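Anthranilate-CoA ligase (Stigmatella aurantiaca, PDB 4WV3) is a two-part enzyme of the AMP-binding (ANL) superfamily, with a large AMP-binding domain and a smaller C-terminal domain. Local coordinates at residues V48-K53 / R153-T158; R211-A216 / S237-P242; P298-Y303 / T432-P437; L367-T372 / Q389-A394. All coordinates share one frame; numbering follows the deposited sequence.

Interaction 1 of 4, residues V48-K53 / R153-T158; sequences VGNALK and RPQPTT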
loop_
_atom_site.group_PDB
_atom_site.type_symbol
_atom_site.label_atom_id
_atom_site.label_comp_id
_atom_site.label_asym_id
_atom_site.label_seq_id
_atom_site.Cartn_x
_atom_site.Cartn_y
_atom_site.Cartn_z
ATOM N N VAL A 48 -22.337 11.370 -9.341
ATOM C CA VAL A 48 -22.269 10.516 -8.162
ATOM C C VAL A 48 -22.597 11.314 -6.906
ATOM O O VAL A 48 -23.392 10.879 -6.073
ATOM C CB VAL A 48 -20.879 9.863 -8.015
ATOM C CG1 VAL A 48 -20.725 9.221 -6.643
ATOM C CG2 VAL A 48 -20.656 8.839 -9.117
ATOM N N GLY A 49 -21.985 12.490 -6.782
ATOM C CA GLY A 49 -22.236 13.373 -5.658
ATOM C C GLY A 49 -23.698 13.768 -5.549
ATOM O O GLY A 49 -24.274 13.749 -4.461
ATOM N N ASN A 50 -24.298 14.122 -6.681
ATOM C CA ASN A 50 -25.718 14.453 -6.725
ATOM C C ASN A 50 -26.603 13.249 -6.417
ATOM O O ASN A 50 -27.617 13.372 -5.731
ATOM C CB ASN A 50 -26.093 15.041 -8.088
ATOM C CG ASN A 50 -25.659 16.484 -8.240
ATOM O OD1 ASN A 50 -25.748 17.273 -7.300
ATOM N ND2 ASN A 50 -25.184 16.838 -9.430
ATOM N N ALA A 51 -26.213 12.086 -6.927
ATOM C CA ALA A 51 -26.979 10.862 -6.719
ATOM C C ALA A 51 -26.950 10.430 -5.257
ATOM O O ALA A 51 -27.921 9.871 -4.745
ATOM C CB ALA A 51 -26.462 9.749 -7.617
ATOM N N LEU A 52 -25.831 10.693 -4.588
ATOM C CA LEU A 52 -25.694 10.376 -3.171
ATOM C C LEU A 52 -26.590 11.269 -2.318
ATOM O O LEU A 52 -27.089 10.845 -1.274
ATOM C CB LEU A 52 -24.234 10.500 -2.731
ATOM C CG LEU A 52 -23.291 9.401 -3.229
ATOM C CD1 LEU A 52 -21.839 9.796 -3.016
ATOM C CD2 LEU A 52 -23.595 8.082 -2.536
ATOM N N LYS A 53 -26.795 12.505 -2.767
ATOM C CA LYS A 53 -27.699 13.425 -2.083
ATOM C C LYS A 53 -29.125 12.892 -2.131
ATOM O O LYS A 53 -29.893 13.060 -1.184
ATOM C CB LYS A 53 -27.643 14.817 -2.715
ATOM C CG LYS A 53 -26.275 15.467 -2.670
ATOM C CD LYS A 53 -26.294 16.845 -3.313
ATOM C CE LYS A 53 -26.913 17.882 -2.392
ATOM N NZ LYS A 53 -26.061 18.136 -1.197
ATOM N N ARG A 153 -27.464 8.413 -14.133
ATOM C CA ARG A 153 -27.990 8.917 -15.403
ATOM C C ARG A 153 -28.834 10.200 -15.311
ATOM O O ARG A 153 -28.558 11.164 -16.027
ATOM C CB ARG A 153 -28.740 7.817 -16.167
ATOM C CG ARG A 153 -29.388 8.295 -17.454
ATOM C CD ARG A 153 -29.871 7.134 -18.306
ATOM N NE ARG A 153 -28.768 6.288 -18.754
ATOM C CZ ARG A 153 -28.538 5.058 -18.306
ATOM N NH1 ARG A 153 -29.343 4.520 -17.401
ATOM N NH2 ARG A 153 -27.508 4.363 -18.769
ATOM N N PRO A 154 -29.860 10.228 -14.440
ATOM C CA PRO A 154 -30.678 11.447 -14.430
ATOM C C PRO A 154 -30.001 12.618 -13.720
ATOM O O PRO A 154 -30.456 13.754 -13.849
ATOM C CB PRO A 154 -31.925 11.016 -13.658
ATOM C CG PRO A 154 -31.434 9.966 -12.733
ATOM C CD PRO A 154 -30.372 9.221 -13.490
ATOM N N GLN A 155 -28.928 12.345 -12.985
ATOM C CA GLN A 155 -28.241 13.383 -12.223
ATOM C C GLN A 155 -27.453 14.336 -13.119
ATOM O O GLN A 155 -26.793 13.904 -14.063
ATOM C CB GLN A 155 -27.314 12.758 -11.176
ATOM C CG GLN A 155 -28.024 11.877 -10.162
ATOM C CD GLN A 155 -28.979 12.651 -9.272
ATOM O OE1 GLN A 155 -28.917 13.879 -9.189
ATOM N NE2 GLN A 155 -29.869 11.933 -8.599
ATOM N N PRO A 156 -27.522 15.642 -12.818
ATOM C CA PRO A 156 -26.789 16.666 -13.571
ATOM C C PRO A 156 -25.281 16.534 -13.381
ATOM O O PRO A 156 -24.833 15.935 -12.403
ATOM C CB PRO A 156 -27.291 17.977 -12.957
ATOM C CG PRO A 156 -27.760 17.605 -11.597
ATOM C CD PRO A 156 -28.328 16.227 -11.734
ATOM N N THR A 157 -24.511 17.093 -14.309
ATOM C CA THR A 157 -23.057 16.975 -14.274
ATOM C C THR A 157 -22.404 18.128 -13.517
ATOM O O THR A 157 -21.180 18.249 -13.490
ATOM C CB THR A 157 -22.468 16.905 -15.692
ATOM O OG1 THR A 157 -22.797 18.101 -16.409
ATOM C CG2 THR A 157 -23.025 15.704 -16.438
ATOM N N THR A 158 -23.227 18.975 -12.906
ATOM C CA THR A 158 -22.719 20.089 -12.115
ATOM C C THR A 158 -22.963 19.862 -10.625
ATOM O O THR A 158 -23.986 19.302 -10.230
ATOM C CB THR A 158 -23.349 21.428 -12.542
ATOM O OG1 THR A 158 -24.776 21.339 -12.456
ATOM C CG2 THR A 158 -22.953 21.770 -13.969
HETATM O O HOH W 1 -26.258 20.078 -7.745
#
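The hydrogen bonds of this contact all start from one carboxamide, that of N50 on helix 38-54. Its ND2 donates to T158 O over 2.9 Å along a nearly straight line (164°), and to P156 O over 3.1 Å in a more bent bond (143°). Both acceptors lie in the amide plane of N50, whereas ND2 stands above the plane of each carbonyl group. A water donates to N50 OD1 at 2.9 Å and, weakly, to T158 O, so both ends of the amide are engaged and its rotation is fixed. The setting is the outer part of the AMP-binding domain, where the chain leaves helix 148-152 in an irregular loop and runs along helix 38-54. Further carbonyls of that loop, Q155 O and T157 O, are held by Q47 and N46 of the same helix. Apolar and van der Waals contact comes mainly from Q155, whose chain bends at chi2 (-65°) and lays its amide alongside the helix: CG meets A51 CB at 3.7 Å, NE2 reaches A51 CA at 3.6 Å, and OE1 touches N50 CB at 3.2 Å. The ring of P156 crosses N50 obliquely, bringing CG to 3.5 Å from ND2.

Interaction 2 of 4, residues R211-A216 / S237-P242; sequences RTFALA and SCVLFP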
loop_
_atom_site.group_PDB
_atom_site.type_symbol
_atom_site.label_atom_id
_atom_site.label_comp_id
_atom_site.label_asym_id
_atom_site.label_seq_id
_atom_site.Cartn_x
_atom_site.Cartn_y
_atom_site.Cartn_z
ATOM N N ARG A 211 2.830 8.978 -16.777
ATOM C CA ARG A 211 1.659 8.113 -16.727
ATOM C C ARG A 211 1.920 6.987 -15.735
ATOM O O ARG A 211 2.820 6.172 -15.933
ATOM C CB ARG A 211 1.347 7.541 -18.107
ATOM C CG ARG A 211 0.231 6.509 -18.112
ATOM C CD ARG A 211 -0.150 6.135 -19.533
ATOM N NE ARG A 211 -0.585 7.302 -20.292
ATOM C CZ ARG A 211 -0.862 7.290 -21.591
ATOM N NH1 ARG A 211 -0.745 6.167 -22.287
ATOM N NH2 ARG A 211 -1.252 8.403 -22.197
ATOM N N THR A 212 1.134 6.949 -14.665
ATOM C CA THR A 212 1.365 5.994 -13.587
ATOM C C THR A 212 0.609 4.684 -13.775
ATOM O O THR A 212 -0.443 4.640 -14.413
ATOM C CB THR A 212 0.979 6.586 -12.216
ATOM O OG1 THR A 212 -0.401 6.975 -12.235
ATOM C CG2 THR A 212 1.844 7.793 -11.889
ATOM N N PHE A 213 1.165 3.618 -13.210
ATOM C CA PHE A 213 0.495 2.326 -13.157
ATOM C C PHE A 213 0.957 1.558 -11.928
ATOM O O PHE A 213 2.127 1.195 -11.812
ATOM C CB PHE A 213 0.756 1.515 -14.428
ATOM C CG PHE A 213 0.312 0.081 -14.332
ATOM C CD1 PHE A 213 -0.973 -0.236 -13.922
ATOM C CD2 PHE A 213 1.178 -0.950 -14.661
ATOM C CE1 PHE A 213 -1.385 -1.554 -13.831
ATOM C CE2 PHE A 213 0.772 -2.270 -14.575
ATOM C CZ PHE A 213 -0.511 -2.572 -14.160
ATOM N N ALA A 214 0.030 1.322 -11.007
ATOM C CA ALA A 214 0.340 0.601 -9.781
ATOM C C ALA A 214 -0.392 -0.729 -9.734
ATOM O O ALA A 214 -1.591 -0.799 -10.007
ATOM C CB ALA A 214 -0.021 1.437 -8.569
ATOM N N LEU A 215 0.335 -1.787 -9.390
ATOM C CA LEU A 215 -0.287 -3.079 -9.157
ATOM C C LEU A 215 -1.068 -2.998 -7.851
ATOM O O LEU A 215 -2.061 -3.700 -7.662
ATOM C CB LEU A 215 0.766 -4.185 -9.091
ATOM C CG LEU A 215 0.232 -5.612 -8.964
ATOM C CD1 LEU A 215 -0.781 -5.894 -10.061
ATOM C CD2 LEU A 215 1.369 -6.619 -9.009
ATOM N N ALA A 216 -0.608 -2.124 -6.959
ATOM C CA ALA A 216 -1.299 -1.853 -5.706
ATOM C C ALA A 216 -2.683 -1.279 -5.983
ATOM O O ALA A 216 -2.842 -0.401 -6.831
ATOM C CB ALA A 216 -0.488 -0.893 -4.851
ATOM N N SER A 237 -1.500 11.163 -16.183
ATOM C CA SER A 237 -2.548 10.158 -16.327
ATOM C C SER A 237 -2.211 8.906 -15.521
ATOM O O SER A 237 -1.081 8.739 -15.063
ATOM C CB SER A 237 -2.745 9.800 -17.800
ATOM O OG SER A 237 -1.548 9.297 -18.365
ATOM N N CYS A 238 -3.197 8.028 -15.351
ATOM C CA CYS A 238 -2.997 6.798 -14.589
ATOM C C CYS A 238 -3.619 5.586 -15.279
ATOM O O CYS A 238 -4.533 5.722 -16.094
ATOM C CB CYS A 238 -3.560 6.943 -13.173
ATOM S SG CYS A 238 -5.353 7.173 -13.093
ATOM N N VAL A 239 -3.115 4.402 -14.941
ATOM C CA VAL A 239 -3.607 3.155 -15.515
ATOM C C VAL A 239 -4.128 2.229 -14.418
ATOM O O VAL A 239 -3.427 1.955 -13.444
ATOM C CB VAL A 239 -2.502 2.431 -16.312
ATOM C CG1 VAL A 239 -3.033 1.134 -16.904
ATOM C CG2 VAL A 239 -1.953 3.340 -17.404
ATOM N N LEU A 240 -5.358 1.750 -14.580
ATOM C CA LEU A 240 -5.999 0.921 -13.563
ATOM C C LEU A 240 -6.181 -0.526 -14.021
ATOM O O LEU A 240 -6.757 -0.787 -15.077
ATOM C CB LEU A 240 -7.348 1.522 -13.161
ATOM C CG LEU A 240 -7.316 2.988 -12.721
ATOM C CD1 LEU A 240 -8.711 3.482 -12.377
ATOM C CD2 LEU A 240 -6.369 3.181 -11.544
ATOM N N PHE A 241 -5.690 -1.459 -13.211
ATOM C CA PHE A 241 -5.762 -2.881 -13.527
ATOM C C PHE A 241 -6.747 -3.595 -12.603
ATOM O O PHE A 241 -6.462 -3.797 -11.422
ATOM C CB PHE A 241 -4.372 -3.512 -13.418
ATOM C CG PHE A 241 -4.345 -4.984 -13.708
ATOM C CD1 PHE A 241 -4.413 -5.449 -15.012
ATOM C CD2 PHE A 241 -4.239 -5.904 -12.677
ATOM C CE1 PHE A 241 -4.384 -6.805 -15.280
ATOM C CE2 PHE A 241 -4.209 -7.261 -12.939
ATOM C CZ PHE A 241 -4.282 -7.712 -14.242
ATOM N N PRO A 242 -7.913 -3.981 -13.144
ATOM C CA PRO A 242 -8.996 -4.582 -12.359
ATOM C C PRO A 242 -8.786 -6.068 -12.079
ATOM O O PRO A 242 -9.379 -6.600 -11.141
ATOM C CB PRO A 242 -10.214 -4.395 -13.264
ATOM C CG PRO A 242 -9.651 -4.451 -14.641
ATOM C CD PRO A 242 -8.283 -3.818 -14.562
HETATM O O HOH W 2 -4.046 -0.804 -11.002
HETATM O O HOH W 3 -3.981 -3.594 -9.834
#
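Strands 211-214 and 237-239 run parallel, and T212 supplies both backbone bonds between them. T212 N donates to S237 O over 2.9 Å at 162°, and T212 O accepts from V239 N over 2.7 Å at a more bent 132°; each donor lies in the plane of the carbonyl it meets. A side-chain bond lies alongside the start of this ladder: R211 NE donates to S237 OG over 2.9 Å, with the hydroxyl at the edge of the guanidinium near its plane. S237 OG sits between the backbone N and the carbonyl carbon, while the R211 chain leaves anti to its N and turns at chi3 (-59°) to bring NE to it. R211 CG also meets V239 CG2 at 3.9 Å. Further on, the F213 ring has V239 O and F241 CB at its edge, CE1 lying 3.6 Å from F241 CB, and the two phenylalanines point the same way side by side. There the backbones diverge, with CA atoms of L215 and F241 7.0 Å apart, and a water enters the gap, accepting from F241 N at 2.8 Å and lying close to A214 O. The outer shell fixes these groups: F258 O accepts from R211 NH1, T212 OG1 bonds N227, whose ND2 also reaches V239 O, and the F213 ring meets F263. N227 belongs to helix 221-234, which links the two strands, so the whole is a beta-alpha-beta crossover with its parallel strands side by side in the mixed central sheet.

Interaction 3 of 4, residues P298-Y303 / T432-P437; sequences PAALWY and TLIQHP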
loop_
_atom_site.group_PDB
_atom_site.type_symbol
_atom_site.label_atom_id
_atom_site.label_comp_id
_atom_site.label_asym_id
_atom_site.label_seq_id
_atom_site.Cartn_x
_atom_site.Cartn_y
_atom_site.Cartn_z
ATOM N N PRO A 298 14.703 -6.030 -1.356
ATOM C CA PRO A 298 16.046 -6.614 -1.281
ATOM C C PRO A 298 16.964 -6.041 -2.355
ATOM O O PRO A 298 16.506 -5.743 -3.459
ATOM C CB PRO A 298 15.795 -8.102 -1.545
ATOM C CG PRO A 298 14.365 -8.319 -1.191
ATOM C CD PRO A 298 13.670 -7.055 -1.582
ATOM N N ALA A 299 18.243 -5.887 -2.028
ATOM C CA ALA A 299 19.214 -5.347 -2.970
ATOM C C ALA A 299 19.339 -6.243 -4.197
ATOM O O ALA A 299 19.534 -5.759 -5.311
ATOM C CB ALA A 299 20.565 -5.172 -2.298
ATOM N N ALA A 300 19.214 -7.549 -3.981
ATOM C CA ALA A 300 19.310 -8.525 -5.061
ATOM C C ALA A 300 18.203 -8.328 -6.091
ATOM O O ALA A 300 18.410 -8.540 -7.286
ATOM C CB ALA A 300 19.270 -9.942 -4.502
ATOM N N LEU A 301 17.028 -7.921 -5.623
ATOM C CA LEU A 301 15.905 -7.654 -6.514
ATOM C C LEU A 301 16.081 -6.337 -7.260
ATOM O O LEU A 301 15.666 -6.211 -8.414
ATOM C CB LEU A 301 14.584 -7.651 -5.742
ATOM C CG LEU A 301 13.874 -9.001 -5.636
ATOM C CD1 LEU A 301 12.545 -8.852 -4.912
ATOM C CD2 LEU A 301 13.669 -9.603 -7.019
ATOM N N TRP A 302 16.693 -5.359 -6.600
ATOM C CA TRP A 302 16.934 -4.063 -7.223
ATOM C C TRP A 302 17.890 -4.211 -8.399
ATOM O O TRP A 302 17.686 -3.609 -9.452
ATOM C CB TRP A 302 17.493 -3.058 -6.213
ATOM C CG TRP A 302 17.561 -1.657 -6.752
ATOM C CD1 TRP A 302 16.627 -0.673 -6.599
ATOM C CD2 TRP A 302 18.616 -1.088 -7.539
ATOM N NE1 TRP A 302 17.036 0.472 -7.239
ATOM C CE2 TRP A 302 18.253 0.244 -7.825
ATOM C CE3 TRP A 302 19.833 -1.574 -8.030
ATOM C CZ2 TRP A 302 19.061 1.094 -8.578
ATOM C CZ3 TRP A 302 20.634 -0.729 -8.778
ATOM C CH2 TRP A 302 20.245 0.590 -9.045
ATOM N N TYR A 303 18.933 -5.014 -8.215
ATOM C CA TYR A 303 19.909 -5.243 -9.274
ATOM C C TYR A 303 19.336 -6.111 -10.390
ATOM O O TYR A 303 19.575 -5.853 -11.569
ATOM C CB TYR A 303 21.190 -5.870 -8.717
ATOM C CG TYR A 303 22.032 -4.919 -7.895
ATOM C CD1 TYR A 303 22.595 -3.789 -8.469
ATOM C CD2 TYR A 303 22.272 -5.160 -6.550
ATOM C CE1 TYR A 303 23.365 -2.917 -7.723
ATOM C CE2 TYR A 303 23.040 -4.294 -5.795
ATOM C CZ TYR A 303 23.585 -3.175 -6.386
ATOM O OH TYR A 303 24.352 -2.313 -5.637
ATOM N N THR A 432 19.495 -11.884 2.410
ATOM C CA THR A 432 20.646 -12.722 2.104
ATOM C C THR A 432 20.211 -13.982 1.362
ATOM O O THR A 432 20.845 -14.392 0.390
ATOM C CB THR A 432 21.411 -13.114 3.383
ATOM O OG1 THR A 432 21.958 -11.938 3.993
ATOM C CG2 THR A 432 22.538 -14.081 3.061
ATOM N N LEU A 433 19.121 -14.586 1.824
ATOM C CA LEU A 433 18.592 -15.801 1.213
ATOM C C LEU A 433 18.176 -15.577 -0.238
ATOM O O LEU A 433 18.375 -16.442 -1.091
ATOM C CB LEU A 433 17.401 -16.327 2.017
ATOM C CG LEU A 433 17.698 -16.931 3.389
ATOM C CD1 LEU A 433 16.426 -17.033 4.210
ATOM C CD2 LEU A 433 18.336 -18.299 3.232
ATOM N N ILE A 434 17.605 -14.410 -0.514
ATOM C CA ILE A 434 17.083 -14.115 -1.844
ATOM C C ILE A 434 18.200 -13.874 -2.863
ATOM O O ILE A 434 17.954 -13.837 -4.068
ATOM C CB ILE A 434 16.110 -12.913 -1.816
ATOM C CG1 ILE A 434 15.089 -13.020 -2.952
ATOM C CG2 ILE A 434 16.875 -11.596 -1.863
ATOM C CD1 ILE A 434 14.006 -11.963 -2.903
ATOM N N GLN A 435 19.428 -13.721 -2.373
ATOM C CA GLN A 435 20.584 -13.567 -3.250
ATOM C C GLN A 435 20.831 -14.836 -4.061
ATOM O O GLN A 435 21.315 -14.774 -5.191
ATOM C CB GLN A 435 21.836 -13.205 -2.449
ATOM C CG GLN A 435 21.820 -11.801 -1.871
ATOM C CD GLN A 435 23.055 -11.496 -1.048
ATOM O OE1 GLN A 435 23.831 -12.392 -0.716
ATOM N NE2 GLN A 435 23.245 -10.225 -0.717
ATOM N N HIS A 436 20.497 -15.985 -3.480
ATOM C CA HIS A 436 20.615 -17.252 -4.189
ATOM C C HIS A 436 19.594 -17.302 -5.322
ATOM O O HIS A 436 18.405 -17.072 -5.101
ATOM C CB HIS A 436 20.417 -18.432 -3.239
ATOM C CG HIS A 436 20.832 -19.748 -3.820
ATOM N ND1 HIS A 436 20.074 -20.421 -4.754
ATOM C CD2 HIS A 436 21.930 -20.511 -3.607
ATOM C CE1 HIS A 436 20.685 -21.543 -5.088
ATOM N NE2 HIS A 436 21.813 -21.621 -4.406
ATOM N N PRO A 437 20.058 -17.612 -6.542
ATOM C CA PRO A 437 19.254 -17.525 -7.768
ATOM C C PRO A 437 18.074 -18.495 -7.821
ATOM O O PRO A 437 17.216 -18.350 -8.692
ATOM C CB PRO A 437 20.262 -17.867 -8.870
ATOM C CG PRO A 437 21.298 -18.690 -8.187
ATOM C CD PRO A 437 21.419 -18.108 -6.812
#
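Two aromatic rings flank the contact without joining it: the H436 imidazole carries P437 CD on one face, 3.3 Å above the plane and offset toward the rim, and the W302 indole has Y303 CD1 at its edge. The joint itself is wholly apolar and centres on I434, in the type I turn from L433 to H436. With CG1 anti to the backbone N (chi1 -152°), the I434 side chain sends its two branches to different partners. CG2 rests 3.7 Å from P298 CB and 3.9 Å from A300 CB, while CD1 meets the branched end of L301, CG and CD1 alike, at 4.0 Å. I434 crosses both P298 and L301 at about a right angle. Q435, presented by the same turn, adds its aliphatic root at the margin, CG lying 4.1 Å from A300 CB. P298, at the N-cap position of helix 299-309, packs in turn on P267, and L301 on A271 and L274 of helix 267-274. Behind the turn, L433 rests on strand 439-448 and H436 on helix 470-483, so the first turn of a helix in the AMP-binding domain meets the turn L433-H436, which follows on from helix 426-433 of the C-terminal domain.

Interaction 4 of 4, residues L367-T372 / Q389-A394; sequences LLRSET and QGEWLA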
loop_
_atom_site.group_PDB
_atom_site.type_symbol
_atom_site.label_atom_id
_atom_site.label_comp_id
_atom_site.label_asym_id
_atom_site.label_seq_id
_atom_site.Cartn_x
_atom_site.Cartn_y
_atom_site.Cartn_z
ATOM N N LEU A 367 10.033 6.949 14.997
ATOM C CA LEU A 367 9.057 7.984 15.313
ATOM C C LEU A 367 9.000 9.004 14.180
ATOM O O LEU A 367 10.011 9.608 13.820
ATOM C CB LEU A 367 9.389 8.666 16.641
ATOM C CG LEU A 367 9.039 7.871 17.900
ATOM C CD1 LEU A 367 9.458 8.624 19.152
ATOM C CD2 LEU A 367 7.551 7.560 17.933
ATOM N N LEU A 368 7.811 9.183 13.618
ATOM C CA LEU A 368 7.627 10.062 12.471
ATOM C C LEU A 368 6.903 11.350 12.846
ATOM O O LEU A 368 5.880 11.325 13.529
ATOM C CB LEU A 368 6.858 9.333 11.368
ATOM C CG LEU A 368 6.357 10.180 10.197
ATOM C CD1 LEU A 368 7.520 10.806 9.440
ATOM C CD2 LEU A 368 5.491 9.342 9.269
ATOM N N ARG A 369 7.447 12.474 12.392
ATOM C CA ARG A 369 6.813 13.771 12.590
ATOM C C ARG A 369 6.266 14.262 11.255
ATOM O O ARG A 369 7.026 14.527 10.324
ATOM C CB ARG A 369 7.821 14.766 13.161
ATOM C CG ARG A 369 7.238 16.114 13.541
ATOM C CD ARG A 369 8.263 16.930 14.309
ATOM N NE ARG A 369 7.728 18.209 14.762
ATOM C CZ ARG A 369 8.360 19.024 15.602
ATOM N NH1 ARG A 369 9.548 18.686 16.085
ATOM N NH2 ARG A 369 7.801 20.171 15.962
ATOM N N SER A 370 4.945 14.377 11.165
ATOM C CA SER A 370 4.290 14.647 9.891
ATOM C C SER A 370 3.034 15.500 10.027
ATOM O O SER A 370 2.341 15.447 11.042
ATOM C CB SER A 370 3.931 13.327 9.208
ATOM O OG SER A 370 2.955 13.519 8.199
ATOM N N GLU A 371 2.742 16.282 8.992
ATOM C CA GLU A 371 1.496 17.033 8.933
ATOM C C GLU A 371 0.450 16.267 8.131
ATOM O O GLU A 371 -0.683 16.720 7.975
ATOM C CB GLU A 371 1.721 18.417 8.323
ATOM C CG GLU A 371 2.456 19.382 9.235
ATOM C CD GLU A 371 2.514 20.788 8.672
ATOM O OE1 GLU A 371 2.535 20.938 7.431
ATOM O OE2 GLU A 371 2.534 21.746 9.473
ATOM N N THR A 372 0.840 15.101 7.626
ATOM C CA THR A 372 -0.062 14.266 6.842
ATOM C C THR A 372 -0.523 13.057 7.650
ATOM O O THR A 372 -1.328 12.252 7.180
ATOM C CB THR A 372 0.608 13.785 5.544
ATOM O OG1 THR A 372 1.665 12.869 5.856
ATOM C CG2 THR A 372 1.176 14.964 4.777
ATOM N N GLN A 389 1.685 9.547 19.210
ATOM C CA GLN A 389 2.292 10.145 20.394
ATOM C C GLN A 389 2.609 11.622 20.192
ATOM O O GLN A 389 3.770 12.005 20.053
ATOM C CB GLN A 389 3.560 9.383 20.778
ATOM C CG GLN A 389 3.347 7.891 20.962
ATOM C CD GLN A 389 4.645 7.145 21.191
ATOM O OE1 GLN A 389 5.695 7.753 21.398
ATOM N NE2 GLN A 389 4.582 5.818 21.149
ATOM N N GLY A 390 1.567 12.447 20.181
ATOM C CA GLY A 390 1.728 13.877 20.001
ATOM C C GLY A 390 2.146 14.230 18.588
ATOM O O GLY A 390 1.450 13.904 17.628
ATOM N N GLU A 391 3.289 14.899 18.462
ATOM C CA GLU A 391 3.819 15.261 17.152
ATOM C C GLU A 391 4.547 14.093 16.499
ATOM O O GLU A 391 4.937 14.170 15.334
ATOM C CB GLU A 391 4.769 16.455 17.255
ATOM C CG GLU A 391 4.090 17.788 17.502
ATOM C CD GLU A 391 5.012 18.961 17.231
ATOM O OE1 GLU A 391 5.559 19.527 18.201
ATOM O OE2 GLU A 391 5.190 19.315 16.047
ATOM N N TRP A 392 4.731 13.016 17.255
ATOM C CA TRP A 392 5.467 11.859 16.760
ATOM C C TRP A 392 4.569 10.651 16.512
ATOM O O TRP A 392 3.713 10.318 17.332
ATOM C CB TRP A 392 6.602 11.496 17.720
ATOM C CG TRP A 392 7.637 12.567 17.824
ATOM C CD1 TRP A 392 7.757 13.498 18.813
ATOM C CD2 TRP A 392 8.695 12.829 16.895
ATOM N NE1 TRP A 392 8.828 14.321 18.561
ATOM C CE2 TRP A 392 9.421 13.931 17.389
ATOM C CE3 TRP A 392 9.100 12.237 15.695
ATOM C CZ2 TRP A 392 10.529 14.453 16.726
ATOM C CZ3 TRP A 392 10.200 12.756 15.038
ATOM C CH2 TRP A 392 10.903 13.853 15.554
ATOM N N LEU A 393 4.780 10.003 15.372
ATOM C CA LEU A 393 3.992 8.840 14.984
ATOM C C LEU A 393 4.818 7.562 15.075
ATOM O O LEU A 393 5.859 7.439 14.428
ATOM C CB LEU A 393 3.466 9.014 13.559
ATOM C CG LEU A 393 2.708 7.828 12.960
ATOM C CD1 LEU A 393 1.423 7.581 13.724
ATOM C CD2 LEU A 393 2.421 8.061 11.484
ATOM N N ALA A 394 4.350 6.612 15.880
ATOM C CA ALA A 394 5.008 5.317 15.993
ATOM C C ALA A 394 4.494 4.372 14.913
ATOM O O ALA A 394 3.303 4.070 14.859
ATOM C CB ALA A 394 4.776 4.724 17.372
#
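L368 and L393 form a hydrogen-bonded antiparallel pair that grips the two backbones: L368 N donates to L393 O over 2.7 Å, and L393 N to L368 O over 2.5 Å, each donor in the carbonyl plane and on a lone pair. A salt bridge adds to this, joining R369 NH2 to E391 OE2 at 2.7 Å; as a hydrogen bond it is weak, bent to 121°, with the guanidinium and carboxylate planes 84° apart. The two side chains lie side by side and point the same way, R369 reaching out fully extended from CG to NE. Packing follows around the W392 indole. R369 CB lies over one face in a CH-pi contact, 3.9 Å from the centroid of the six-membered ring, while L367 CB meets W392 CE3 at 3.7 Å. Next to it, L367 CD2 touches A394 CB at 4.0 Å. On the other face of the sheet L368 and L393 lie side by side, their CD2 atoms 4.0 Å apart. The type II' turn from Q389 to W392, with G390 at positive phi (71°), brings E391 round to R369. Strand 347-351 flanks strand 364-369 on its far side and sends K349 against the W392 ring in a cation-pi contact, so strand 364-369 runs between strands 347-351 and 392-401 in a small antiparallel sheet.

In the fold
Interactions 1 and 2 come first and second along the chain, their centres 26 Å apart. Interaction 2 lies in the mixed central sheet; helix 299-309 of interaction 3 connects strands 289-292 and 313-318 of that sheet, so these two contacts share one scaffold, with centres 26 Å apart. In sequence interaction 4 falls between the two segments of interaction 3, in a separate antiparallel sheet, its centre 32 Å from that of interaction 3. Interactions 1 and 3 lie farthest apart, 51 Å between centres. Side chains of interactions 2, 3 and 4 (A214, P298, L393) lie about 10, 9 and 9 Å from the bound 3UK. Interaction 3 alone of the four joins the AMP-binding and C-terminal domains; interactions 1 and 2 lie wholly within the former.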